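Local coordinates for protein NADPH-dependent aldehyde reductase YqhD (PDB 4QGS) that reduces a broad range of short-chain aldehydes to the corresponding alcohols with NADPH, using one catalytic zinc ion per subunit, at residues A[206-211]-A[275-280]; A[215-220]-A[270-275]; A[296-301]-A[352-357]; A[15-20]-A[264-269]. One frame throughout, in Å; residues are numbered along the deposited sequence.

Interaction 1: residues A[206-211]-A[275-280]; sequences AFVHTV and WATHML. With ZN (zinc ion), chain B.
Val208 and His209, at the end of helix 196-211, face Trp275, Thr277 and His278 at the start of helix 276-288; the two short helical segments run at 129° to each other, their axes 10.5 Å apart. Both helices contribute a histidine to the zinc ion: His209 NE2 binds it at 2.1 Å and His278 NE2 also at 2.1 Å. Because they share the metal, His209 NE2 and His278 NE2 stand just 2.9 Å apart without being hydrogen-bonded. The imidazoles are almost perpendicular, with planes at 85°, and the edge of His278 is directed at the face of His209. Trp275, the N-cap residue, brings the rim of its six-membered ring over a face of His209, its CH2 3.6 Å from His209 ND1. Farther from the metal, Val208 CG1, anti to the backbone N (chi1 175°), lies 3.9 Å from His278 CE1 and also meets Thr277 CG2. His278 ND1 bonds to the Glu212 carboxylate; with the zinc on NE2, this second-shell bond holds the ring at both nitrogens. Asp205, His292 and two waters complete the coordination: this is the catalytic metal site of an iron-containing alcohol dehydrogenase, here occupied by zinc.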
loop_
_atom_site.group_PDB
_atom_site.type_symbol
_atom_site.label_atom_id
_atom_site.label_comp_id
_atom_site.label_asym_id
_atom_site.label_seq_id
_atom_site.Cartn_x
_atom_site.Cartn_y
_atom_site.Cartn_z
ATOM N N ALA A 206 1.484 -5.407 -4.175
ATOM C CA ALA A 206 2.943 -5.180 -4.185
ATOM C C ALA A 206 3.517 -5.201 -5.610
ATOM O O ALA A 206 4.353 -4.362 -5.976
ATOM C CB ALA A 206 3.647 -6.218 -3.313
ATOM N N PHE A 207 3.060 -6.154 -6.414
ATOM C CA PHE A 207 3.530 -6.315 -7.783
ATOM C C PHE A 207 3.217 -5.052 -8.574
ATOM O O PHE A 207 4.072 -4.501 -9.284
ATOM C CB PHE A 207 2.870 -7.550 -8.418
ATOM C CG PHE A 207 3.461 -7.966 -9.751
ATOM C CD1 PHE A 207 4.359 -9.021 -9.828
ATOM C CD2 PHE A 207 3.096 -7.314 -10.927
ATOM C CE1 PHE A 207 4.881 -9.432 -11.051
ATOM C CE2 PHE A 207 3.627 -7.717 -12.158
ATOM C CZ PHE A 207 4.516 -8.770 -12.219
ATOM N N VAL A 208 1.988 -4.567 -8.421
ATOM C CA VAL A 208 1.559 -3.405 -9.187
ATOM C C VAL A 208 2.222 -2.131 -8.678
ATOM O O VAL A 208 2.638 -1.307 -9.491
ATOM C CB VAL A 208 0.024 -3.269 -9.165
ATOM C CG1 VAL A 208 -0.394 -1.978 -9.872
ATOM C CG2 VAL A 208 -0.591 -4.485 -9.847
ATOM N N HIS A 209 2.372 -1.968 -7.359
ATOM C CA HIS A 209 3.113 -0.797 -6.863
ATOM C C HIS A 209 4.506 -0.745 -7.486
ATOM O O HIS A 209 5.000 0.339 -7.815
ATOM C CB HIS A 209 3.214 -0.791 -5.334
ATOM C CG HIS A 209 1.999 -0.234 -4.657
ATOM N ND1 HIS A 209 2.017 0.942 -3.939
ATOM C CD2 HIS A 209 0.719 -0.682 -4.615
ATOM C CE1 HIS A 209 0.806 1.186 -3.467
ATOM N NE2 HIS A 209 0.001 0.217 -3.863
ATOM N N THR A 210 5.119 -1.912 -7.665
ATOM C CA THR A 210 6.447 -1.983 -8.269
ATOM C C THR A 210 6.398 -1.552 -9.737
ATOM O O THR A 210 7.181 -0.697 -10.155
ATOM C CB THR A 210 7.039 -3.383 -8.157
ATOM O OG1 THR A 210 7.061 -3.764 -6.773
ATOM C CG2 THR A 210 8.493 -3.409 -8.729
ATOM N N VAL A 211 5.481 -2.108 -10.530
ATOM C CA VAL A 211 5.495 -1.752 -11.962
ATOM C C VAL A 211 4.971 -0.340 -12.231
ATOM O O VAL A 211 5.224 0.215 -13.304
ATOM C CB VAL A 211 4.687 -2.758 -12.827
ATOM C CG1 VAL A 211 5.275 -4.165 -12.718
ATOM C CG2 VAL A 211 3.206 -2.743 -12.440
ATOM N N TRP A 275 1.083 5.390 -11.977
ATOM C CA TRP A 275 -0.027 5.384 -11.010
ATOM C C TRP A 275 -1.392 5.493 -11.662
ATOM O O TRP A 275 -2.391 5.550 -10.957
ATOM C CB TRP A 275 0.135 6.475 -9.947
ATOM C CG TRP A 275 1.394 6.244 -9.160
ATOM C CD1 TRP A 275 2.538 6.989 -9.208
ATOM C CD2 TRP A 275 1.659 5.152 -8.276
ATOM N NE1 TRP A 275 3.495 6.439 -8.380
ATOM C CE2 TRP A 275 2.977 5.309 -7.798
ATOM C CE3 TRP A 275 0.904 4.060 -7.824
ATOM C CZ2 TRP A 275 3.557 4.421 -6.901
ATOM C CZ3 TRP A 275 1.480 3.177 -6.938
ATOM C CH2 TRP A 275 2.794 3.368 -6.478
ATOM N N ALA A 276 -1.437 5.497 -12.992
ATOM C CA ALA A 276 -2.734 5.560 -13.675
ATOM C C ALA A 276 -3.556 4.301 -13.415
ATOM O O ALA A 276 -4.788 4.367 -13.319
ATOM C CB ALA A 276 -2.549 5.768 -15.168
ATOM N N THR A 277 -2.884 3.156 -13.309
ATOM C CA THR A 277 -3.590 1.902 -12.987
ATOM C C THR A 277 -4.279 2.019 -11.626
ATOM O O THR A 277 -5.455 1.652 -11.482
ATOM C CB THR A 277 -2.635 0.691 -13.007
ATOM O OG1 THR A 277 -2.209 0.448 -14.358
ATOM C CG2 THR A 277 -3.325 -0.584 -12.455
ATOM N N HIS A 278 -3.566 2.559 -10.639
ATOM C CA HIS A 278 -4.166 2.847 -9.338
ATOM C C HIS A 278 -5.340 3.834 -9.426
ATOM O O HIS A 278 -6.381 3.595 -8.817
ATOM C CB HIS A 278 -3.105 3.367 -8.343
ATOM C CG HIS A 278 -2.511 2.287 -7.487
ATOM N ND1 HIS A 278 -1.609 1.361 -7.969
ATOM C CD2 HIS A 278 -2.725 1.951 -6.187
ATOM C CE1 HIS A 278 -1.288 0.512 -7.006
ATOM N NE2 HIS A 278 -1.949 0.854 -5.910
ATOM N N MET A 279 -5.189 4.927 -10.178
ATOM C CA MET A 279 -6.247 5.931 -10.234
ATOM C C MET A 279 -7.510 5.375 -10.892
ATOM O O MET A 279 -8.627 5.617 -10.404
ATOM C CB MET A 279 -5.762 7.182 -10.975
ATOM C CG MET A 279 -4.606 7.895 -10.257
ATOM S SD MET A 279 -4.988 8.359 -8.553
ATOM C CE MET A 279 -4.137 7.075 -7.651
ATOM N N LEU A 280 -7.337 4.616 -11.975
ATOM C CA LEU A 280 -8.479 3.982 -12.656
ATOM C C LEU A 280 -9.101 2.909 -11.776
ATOM O O LEU A 280 -10.324 2.792 -11.670
ATOM C CB LEU A 280 -8.053 3.364 -13.990
ATOM C CG LEU A 280 -7.702 4.325 -15.140
ATOM C CD1 LEU A 280 -7.468 3.550 -16.433
ATOM C CD2 LEU A 280 -8.798 5.330 -15.329
HETATM ZN ZN ZN B . -2.037 -0.127 -3.995
HETATM O O HOH W 1 -2.403 1.726 -3.088
HETATM O O HOH W 2 -1.957 -0.486 -1.874
#

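Interaction 2: residues A[215-220]-A[270-275]; sequences VTKPVD and GVPQDW
Thr216 OG1 holds a water at 2.7 Å, and the same water donates to Pro272 O at 2.9 Å, so one solvent molecule bridges the threonine hydroxyl and the proline carbonyl. The contact joins two irregular loops of the C-terminal helical domain of the iron-containing alcohol dehydrogenase fold: 215-220 leads into helix 222-244, while the loop 270-275 runs the other way, 159° apart in direction, into helix 276-288. Pro272 is the centre of it, with three side chains of 215-220 gathered round its ring. Thr216 presents both its branches to this residue: OG1 lies 4.0 Å from Pro272 CB, while CG2, set anti to the carbonyl carbon, touches Pro272 O and reaches on to Asp274 CB. Lys217 passes obliquely, bent at chi3 (-53°), and lays CE against Pro272 CB at 4.1 Å. In the conformer given (a second is modelled), Val219 meets the proline tip to tip, CG1 to Pro272 CG at 3.8 Å, and its other methyl, CG2, rests on Val271 CG1. The outer end of the patch, at Val219, is exposed to solvent. A salt bridge closes the inner end: Asp274 OD2 pairs with Lys311, whose NZ also takes up Val215 O, so one ammonium group serves both loops. Asp274 OD1 turns to the N-H of Ala276 and closes an Asx turn at the start of the helix. Beside it, Trp275 NE1 donates to Gln273 OE1 at 2.8 Å, nearly straight at 171° and in the plane of the indole ring.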
loop_
_atom_site.group_PDB
_atom_site.type_symbol
_atom_site.label_atom_id
_atom_site.label_comp_id
_atom_site.label_asym_id
_atom_site.label_seq_id
_atom_site.Cartn_x
_atom_site.Cartn_y
_atom_site.Cartn_z
ATOM N N VAL A 215 7.609 0.048 -15.045
ATOM C CA VAL A 215 7.206 -0.141 -16.429
ATOM C C VAL A 215 6.689 1.203 -16.933
ATOM O O VAL A 215 5.483 1.463 -17.005
ATOM C CB VAL A 215 6.162 -1.253 -16.591
ATOM C CG1 VAL A 215 5.868 -1.479 -18.067
ATOM C CG2 VAL A 215 6.704 -2.529 -15.958
ATOM N N THR A 216 7.642 2.068 -17.258
ATOM C CA THR A 216 7.349 3.455 -17.560
ATOM C C THR A 216 8.168 3.918 -18.769
ATOM O O THR A 216 7.802 3.649 -19.909
ATOM C CB THR A 216 7.644 4.361 -16.348
ATOM O OG1 THR A 216 8.987 4.137 -15.904
ATOM C CG2 THR A 216 6.688 4.049 -15.199
ATOM N N LYS A 217 9.276 4.602 -18.496
ATOM C CA LYS A 217 10.167 5.106 -19.546
ATOM C C LYS A 217 11.607 4.867 -19.138
ATOM O O LYS A 217 11.944 5.048 -17.974
ATOM C CB LYS A 217 9.952 6.607 -19.790
ATOM C CG LYS A 217 8.699 6.958 -20.549
ATOM C CD LYS A 217 8.502 8.471 -20.619
ATOM C CE LYS A 217 8.553 9.110 -19.237
ATOM N NZ LYS A 217 8.296 10.574 -19.290
ATOM N N PRO A 218 12.472 4.494 -20.096
ATOM C CA PRO A 218 13.873 4.252 -19.732
ATOM C C PRO A 218 14.618 5.549 -19.431
ATOM O O PRO A 218 14.585 6.488 -20.227
ATOM C CB PRO A 218 14.438 3.557 -20.971
ATOM C CG PRO A 218 13.613 4.086 -22.100
ATOM C CD PRO A 218 12.229 4.282 -21.534
ATOM N N VAL A 219 15.254 5.613 -18.266
ATOM C CA VAL A 219 16.053 6.775 -17.894
ATOM C C VAL A 219 17.439 6.347 -17.421
ATOM O O VAL A 219 18.153 7.117 -16.794
ATOM C CB VAL A 219 15.378 7.627 -16.791
ATOM C CG1 VAL A 219 14.069 8.222 -17.295
ATOM C CG2 VAL A 219 15.150 6.810 -15.517
ATOM N N ASP A 220 17.814 5.110 -17.741
ATOM C CA ASP A 220 19.107 4.520 -17.355
ATOM C C ASP A 220 19.375 4.629 -15.852
ATOM O O ASP A 220 20.493 4.950 -15.423
ATOM C CB ASP A 220 20.266 5.170 -18.136
ATOM C CG ASP A 220 21.544 4.340 -18.090
ATOM O OD1 ASP A 220 21.468 3.143 -17.733
ATOM O OD2 ASP A 220 22.633 4.875 -18.420
ATOM N N GLY A 270 13.915 8.960 -8.178
ATOM C CA GLY A 270 14.595 9.424 -9.377
ATOM C C GLY A 270 14.160 8.809 -10.698
ATOM O O GLY A 270 14.884 8.919 -11.699
ATOM N N VAL A 271 12.987 8.171 -10.718
ATOM C CA VAL A 271 12.487 7.550 -11.936
ATOM C C VAL A 271 11.043 7.978 -12.203
ATOM O O VAL A 271 10.343 8.406 -11.281
ATOM C CB VAL A 271 12.572 6.016 -11.862
ATOM C CG1 VAL A 271 14.045 5.577 -11.758
ATOM C CG2 VAL A 271 11.789 5.494 -10.689
ATOM N N PRO A 272 10.603 7.881 -13.467
ATOM C CA PRO A 272 9.226 8.279 -13.791
ATOM C C PRO A 272 8.244 7.385 -13.072
ATOM O O PRO A 272 8.542 6.211 -12.836
ATOM C CB PRO A 272 9.135 8.076 -15.310
ATOM C CG PRO A 272 10.553 8.050 -15.785
ATOM C CD PRO A 272 11.344 7.452 -14.665
ATOM N N GLN A 273 7.103 7.934 -12.688
ATOM C CA GLN A 273 6.095 7.099 -12.039
ATOM C C GLN A 273 4.765 7.288 -12.716
ATOM O O GLN A 273 4.435 8.380 -13.161
ATOM C CB GLN A 273 6.005 7.424 -10.555
ATOM C CG GLN A 273 7.324 7.122 -9.816
ATOM C CD GLN A 273 7.224 7.277 -8.326
ATOM O OE1 GLN A 273 6.134 7.261 -7.757
ATOM N NE2 GLN A 273 8.374 7.433 -7.673
ATOM N N ASP A 274 3.995 6.207 -12.772
ATOM C CA ASP A 274 2.762 6.167 -13.541
ATOM C C ASP A 274 1.577 6.454 -12.614
ATOM O O ASP A 274 1.146 7.599 -12.484
ATOM C CB ASP A 274 2.655 4.797 -14.224
ATOM C CG ASP A 274 1.430 4.666 -15.129
ATOM O OD1 ASP A 274 0.544 5.529 -15.074
ATOM O OD2 ASP A 274 1.373 3.671 -15.881
ATOM N N TRP A 275 1.083 5.390 -11.977
ATOM C CA TRP A 275 -0.027 5.384 -11.010
ATOM C C TRP A 275 -1.392 5.493 -11.662
ATOM O O TRP A 275 -2.391 5.550 -10.957
ATOM C CB TRP A 275 0.135 6.475 -9.947
ATOM C CG TRP A 275 1.394 6.244 -9.160
ATOM C CD1 TRP A 275 2.538 6.989 -9.208
ATOM C CD2 TRP A 275 1.659 5.152 -8.276
ATOM N NE1 TRP A 275 3.495 6.439 -8.380
ATOM C CE2 TRP A 275 2.977 5.309 -7.798
ATOM C CE3 TRP A 275 0.904 4.060 -7.824
ATOM C CZ2 TRP A 275 3.557 4.421 -6.901
ATOM C CZ3 TRP A 275 1.480 3.177 -6.938
ATOM C CH2 TRP A 275 2.794 3.368 -6.478
HETATM O O HOH W 3 10.563 4.272 -13.736
#

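Interaction 3: residues A[296-301]-A[352-357]; sequences LAIVLP and THLSDY
Ile298 overlaps the ring of Tyr357, the two side chains sliding past each other in opposite directions, with Ile298 CD1 3.5 Å from Tyr357 CE2. Its CG1, anti to the carbonyl carbon (chi1 -66°), also packs on CE2, and the second branch, CG2, meets Leu354 CD2 at 4.1 Å, so the isoleucine is wedged between a leucine and a tyrosine. The backbones come closer still at Thr352: Ile298 CA makes a C-H...O contact of 3.4 Å to Thr352 O, with an angle of 160° at the hydrogen. A water ties the same carbonyl to the helix, donating to Ile298 O at 2.8 Å and to Thr352 O at the same length. Ala297 O fares differently. Pro301 has no N-H to offer it, and the helix kinks there; Thr352 CB lies against this oxygen at 3.4 Å, and it is buried without a polar partner. Thr352 OG1 bonds to Arg342, and Tyr357 OH to Pro351 O. Within the helical domain, the loop 352-357, which carries a short 3-10 turn, thus covers one flank of helix 292-306 beside helix 330-347, while Leu296 and Leu300 turn to helices 196-211 and 276-288.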
loop_
_atom_site.group_PDB
_atom_site.type_symbol
_atom_site.label_atom_id
_atom_site.label_comp_id
_atom_site.label_asym_id
_atom_site.label_seq_id
_atom_site.Cartn_x
_atom_site.Cartn_y
_atom_site.Cartn_z
ATOM N N LEU A 296 -6.751 -3.491 -9.607
ATOM C CA LEU A 296 -5.444 -3.363 -10.260
ATOM C C LEU A 296 -5.201 -4.480 -11.269
ATOM O O LEU A 296 -4.628 -4.250 -12.340
ATOM C CB LEU A 296 -4.307 -3.351 -9.216
ATOM C CG LEU A 296 -4.420 -2.317 -8.091
ATOM C CD1 LEU A 296 -3.231 -2.450 -7.102
ATOM C CD2 LEU A 296 -4.525 -0.890 -8.614
ATOM N N ALA A 297 -5.609 -5.693 -10.917
ATOM C CA ALA A 297 -5.420 -6.844 -11.788
ATOM C C ALA A 297 -6.249 -6.685 -13.057
ATOM O O ALA A 297 -5.845 -7.123 -14.135
ATOM C CB ALA A 297 -5.799 -8.122 -11.067
ATOM N N ILE A 298 -7.407 -6.046 -12.926
ATOM C CA ILE A 298 -8.235 -5.769 -14.086
ATOM C C ILE A 298 -7.602 -4.693 -14.981
ATOM O O ILE A 298 -7.441 -4.884 -16.190
ATOM C CB ILE A 298 -9.658 -5.299 -13.672
ATOM C CG1 ILE A 298 -10.433 -6.428 -12.970
ATOM C CG2 ILE A 298 -10.441 -4.780 -14.885
ATOM C CD1 ILE A 298 -11.596 -5.919 -12.173
ATOM N N VAL A 299 -7.243 -3.562 -14.387
ATOM C CA VAL A 299 -6.811 -2.412 -15.186
ATOM C C VAL A 299 -5.414 -2.580 -15.789
ATOM O O VAL A 299 -5.201 -2.215 -16.951
ATOM C CB VAL A 299 -6.862 -1.123 -14.355
ATOM C CG1 VAL A 299 -6.236 0.058 -15.109
ATOM C CG2 VAL A 299 -8.329 -0.819 -13.994
ATOM N N LEU A 300 -4.464 -3.112 -15.023
ATOM C CA LEU A 300 -3.061 -3.121 -15.485
ATOM C C LEU A 300 -2.861 -3.706 -16.891
ATOM O O LEU A 300 -2.246 -3.043 -17.737
ATOM C CB LEU A 300 -2.165 -3.882 -14.497
ATOM C CG LEU A 300 -0.669 -3.760 -14.836
ATOM C CD1 LEU A 300 -0.145 -2.376 -14.506
ATOM C CD2 LEU A 300 0.106 -4.824 -14.079
ATOM N N PRO A 301 -3.332 -4.940 -17.150
ATOM C CA PRO A 301 -2.983 -5.475 -18.470
ATOM C C PRO A 301 -3.681 -4.711 -19.596
ATOM O O PRO A 301 -3.092 -4.561 -20.663
ATOM C CB PRO A 301 -3.434 -6.931 -18.401
ATOM C CG PRO A 301 -4.488 -6.966 -17.310
ATOM C CD PRO A 301 -4.068 -5.926 -16.326
ATOM N N THR A 352 -9.010 -11.024 -13.966
ATOM C CA THR A 352 -8.548 -9.790 -14.596
ATOM C C THR A 352 -9.501 -9.141 -15.604
ATOM O O THR A 352 -9.102 -8.244 -16.319
ATOM C CB THR A 352 -7.203 -10.033 -15.309
ATOM O OG1 THR A 352 -7.390 -10.997 -16.351
ATOM C CG2 THR A 352 -6.147 -10.546 -14.318
ATOM N N HIS A 353 -10.763 -9.568 -15.654
ATOM C CA HIS A 353 -11.749 -8.904 -16.505
ATOM C C HIS A 353 -12.971 -8.467 -15.694
ATOM O O HIS A 353 -13.347 -9.137 -14.728
ATOM C CB HIS A 353 -12.192 -9.830 -17.656
ATOM C CG HIS A 353 -11.086 -10.203 -18.600
ATOM N ND1 HIS A 353 -10.350 -11.361 -18.467
ATOM C CD2 HIS A 353 -10.589 -9.566 -19.688
ATOM C CE1 HIS A 353 -9.446 -11.421 -19.428
ATOM N NE2 HIS A 353 -9.571 -10.344 -20.185
ATOM N N LEU A 354 -13.587 -7.353 -16.093
ATOM C CA LEU A 354 -14.779 -6.848 -15.413
ATOM C C LEU A 354 -15.860 -7.920 -15.378
ATOM O O LEU A 354 -16.530 -8.093 -14.368
ATOM C CB LEU A 354 -15.314 -5.581 -16.090
ATOM C CG LEU A 354 -14.416 -4.351 -15.930
ATOM C CD1 LEU A 354 -14.897 -3.210 -16.830
ATOM C CD2 LEU A 354 -14.418 -3.906 -14.484
ATOM N N SER A 355 -15.988 -8.669 -16.466
ATOM C CA SER A 355 -17.040 -9.685 -16.535
ATOM C C SER A 355 -16.880 -10.793 -15.479
ATOM O O SER A 355 -17.868 -11.398 -15.059
ATOM C CB SER A 355 -17.088 -10.297 -17.933
ATOM O OG SER A 355 -15.886 -10.962 -18.250
ATOM N N ASP A 356 -15.649 -11.048 -15.035
ATOM C CA ASP A 356 -15.404 -12.028 -13.969
ATOM C C ASP A 356 -16.054 -11.620 -12.650
ATOM O O ASP A 356 -16.257 -12.458 -11.773
ATOM C CB ASP A 356 -13.903 -12.216 -13.730
ATOM C CG ASP A 356 -13.180 -12.757 -14.936
ATOM O OD1 ASP A 356 -13.719 -13.671 -15.595
ATOM O OD2 ASP A 356 -12.067 -12.273 -15.221
ATOM N N TYR A 357 -16.351 -10.333 -12.511
ATOM C CA TYR A 357 -16.951 -9.783 -11.299
ATOM C C TYR A 357 -18.410 -9.387 -11.498
ATOM O O TYR A 357 -19.007 -8.723 -10.650
ATOM C CB TYR A 357 -16.145 -8.578 -10.812
ATOM C CG TYR A 357 -14.697 -8.916 -10.513
ATOM C CD1 TYR A 357 -14.296 -9.288 -9.234
ATOM C CD2 TYR A 357 -13.732 -8.865 -11.513
ATOM C CE1 TYR A 357 -12.964 -9.594 -8.955
ATOM C CE2 TYR A 357 -12.408 -9.178 -11.255
ATOM C CZ TYR A 357 -12.023 -9.539 -9.971
ATOM O OH TYR A 357 -10.702 -9.846 -9.702
HETATM O O HOH W 4 -8.338 -6.452 -18.287
#

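Interaction 4: residues A[15-20]-A[264-269]; sequences FNLHTP and NGLIGA
Phe15 lays one face of its ring on Ala269: the methyl CB stands 3.8 Å from the ring centroid, 21° off the normal, a CH-pi contact offset toward the rim on the side of Phe15 CD1, which is 3.6 Å from Ala269 CB. His18, whose CB points away from 264-269, has Pro20 CD over the centre of one ring face. In the two-domain fold of iron-containing alcohol dehydrogenases, this joins the N-terminal strand-like run leading into strand 22-25, at the rim of the parallel nucleotide-binding sheet, to a loop of the helical domain after helix 249-262. Because 15-20 is extended, alternate residues, Phe15, Leu17 and Thr19, point to the loop. Leu17 CG is anti to the backbone N (chi1 173°); its CD2 meets Leu266 CD1 at 3.6 Å, and CD1 settles on the carbonyl of Gly265, where the chain has no side chain. Thr19 brings CG2 to Asn264 OD1 at 3.6 Å, crossing it at about a right angle. The contact lies at the surface, and crystal neighbours touch the extended run. A water joins the backbones, donating to His18 O at 3.2 Å and weakly to Asn264 O at 3.3 Å.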
loop_
_atom_site.group_PDB
_atom_site.type_symbol
_atom_site.label_atom_id
_atom_site.label_comp_id
_atom_site.label_asym_id
_atom_site.label_seq_id
_atom_site.Cartn_x
_atom_site.Cartn_y
_atom_site.Cartn_z
ATOM N N PHE A 15 16.740 13.288 -6.980
ATOM C CA PHE A 15 15.751 12.861 -6.003
ATOM C C PHE A 15 16.151 13.152 -4.556
ATOM O O PHE A 15 17.308 13.454 -4.241
ATOM C CB PHE A 15 15.441 11.368 -6.175
ATOM C CG PHE A 15 16.614 10.448 -5.936
ATOM C CD1 PHE A 15 16.956 10.062 -4.654
ATOM C CD2 PHE A 15 17.340 9.935 -7.000
ATOM C CE1 PHE A 15 18.015 9.198 -4.425
ATOM C CE2 PHE A 15 18.401 9.066 -6.784
ATOM C CZ PHE A 15 18.730 8.686 -5.490
ATOM N N ASN A 16 15.143 13.080 -3.701
ATOM C CA ASN A 16 15.245 13.339 -2.278
ATOM C C ASN A 16 14.642 12.110 -1.599
ATOM O O ASN A 16 13.421 11.918 -1.639
ATOM C CB ASN A 16 14.494 14.633 -1.931
ATOM C CG ASN A 16 14.512 14.970 -0.452
ATOM O OD1 ASN A 16 14.733 14.114 0.408
ATOM N ND2 ASN A 16 14.251 16.236 -0.146
ATOM N N LEU A 17 15.494 11.268 -1.019
ATOM C CA LEU A 17 15.053 9.974 -0.486
ATOM C C LEU A 17 15.260 9.924 1.018
ATOM O O LEU A 17 16.353 10.169 1.515
ATOM C CB LEU A 17 15.806 8.825 -1.168
ATOM C CG LEU A 17 15.604 7.400 -0.637
ATOM C CD1 LEU A 17 14.140 6.982 -0.781
ATOM C CD2 LEU A 17 16.515 6.434 -1.378
ATOM N N HIS A 18 14.205 9.601 1.755
ATOM C CA HIS A 18 14.309 9.545 3.203
ATOM C C HIS A 18 13.456 8.403 3.728
ATOM O O HIS A 18 12.238 8.383 3.526
ATOM C CB HIS A 18 13.878 10.869 3.831
ATOM C CG HIS A 18 14.127 10.950 5.302
ATOM N ND1 HIS A 18 13.229 11.520 6.177
ATOM C CD2 HIS A 18 15.169 10.525 6.057
ATOM C CE1 HIS A 18 13.706 11.446 7.406
ATOM N NE2 HIS A 18 14.886 10.855 7.360
ATOM N N THR A 19 14.112 7.443 4.370
ATOM C CA THR A 19 13.433 6.270 4.911
ATOM C C THR A 19 13.865 6.027 6.363
ATOM O O THR A 19 14.702 5.170 6.643
ATOM C CB THR A 19 13.716 5.018 4.052
ATOM O OG1 THR A 19 15.130 4.810 3.963
ATOM C CG2 THR A 19 13.146 5.181 2.650
ATOM N N PRO A 20 13.294 6.797 7.297
ATOM C CA PRO A 20 13.833 6.836 8.659
ATOM C C PRO A 20 13.345 5.716 9.583
ATOM O O PRO A 20 13.894 5.545 10.673
ATOM C CB PRO A 20 13.352 8.192 9.167
ATOM C CG PRO A 20 12.048 8.388 8.475
ATOM C CD PRO A 20 12.233 7.799 7.097
ATOM N N ASN A 264 8.102 1.081 -0.522
ATOM C CA ASN A 264 9.068 1.689 0.408
ATOM C C ASN A 264 9.848 2.976 -0.013
ATOM O O ASN A 264 10.083 3.842 0.819
ATOM C CB ASN A 264 10.050 0.591 0.812
ATOM C CG ASN A 264 10.976 0.991 1.958
ATOM O OD1 ASN A 264 11.514 2.078 1.985
ATOM N ND2 ASN A 264 11.112 0.108 2.937
ATOM N N GLY A 265 10.265 3.119 -1.267
ATOM C CA GLY A 265 10.882 4.370 -1.707
ATOM C C GLY A 265 12.142 4.333 -2.572
ATOM O O GLY A 265 12.316 5.176 -3.469
ATOM N N LEU A 266 13.021 3.372 -2.309
ATOM C CA LEU A 266 14.233 3.216 -3.104
ATOM C C LEU A 266 13.915 3.002 -4.593
ATOM O O LEU A 266 14.529 3.628 -5.454
ATOM C CB LEU A 266 15.063 2.053 -2.560
ATOM C CG LEU A 266 16.548 1.909 -2.886
ATOM C CD1 LEU A 266 17.271 3.236 -2.808
ATOM C CD2 LEU A 266 17.177 0.905 -1.926
ATOM N N ILE A 267 12.946 2.148 -4.921
ATOM C CA ILE A 267 12.736 1.848 -6.336
ATOM C C ILE A 267 12.095 2.987 -7.122
ATOM O O ILE A 267 12.172 3.008 -8.350
ATOM C CB ILE A 267 11.888 0.582 -6.524
ATOM C CG1 ILE A 267 10.590 0.690 -5.731
ATOM C CG2 ILE A 267 12.684 -0.644 -6.090
ATOM C CD1 ILE A 267 9.553 -0.316 -6.173
ATOM N N GLY A 268 11.473 3.935 -6.427
ATOM C CA GLY A 268 10.817 5.041 -7.102
ATOM C C GLY A 268 11.643 6.318 -7.127
ATOM O O GLY A 268 11.279 7.273 -7.800
ATOM N N ALA A 269 12.748 6.334 -6.385
ATOM C CA ALA A 269 13.541 7.553 -6.260
ATOM C C ALA A 269 14.265 7.839 -7.559
ATOM O O ALA A 269 15.103 7.052 -7.996
ATOM C CB ALA A 269 14.536 7.436 -5.104
HETATM O O HOH W 5 10.285 7.131 1.309
#

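From the N terminus, 15-20 pairs with 264-269 in interaction 4, a loop that takes in the whole nucleotide-binding sheet and brings the chain's start onto the helical domain. Interactions 1 and 2 each open inside that loop and close beyond it, so both cross interaction 4. Interaction 2 lies within the span of interaction 1, and the two share Trp275. Gln273 NE2 reaches Gly268 O, a probable hydrogen bond between interactions 2 and 4. Interaction 3 then follows in series, after the zinc site: Leu296 and Leu300 pack against His278 and Thr277, so helix 292-306, which itself supplies His292 to the zinc, backs helix 276-288.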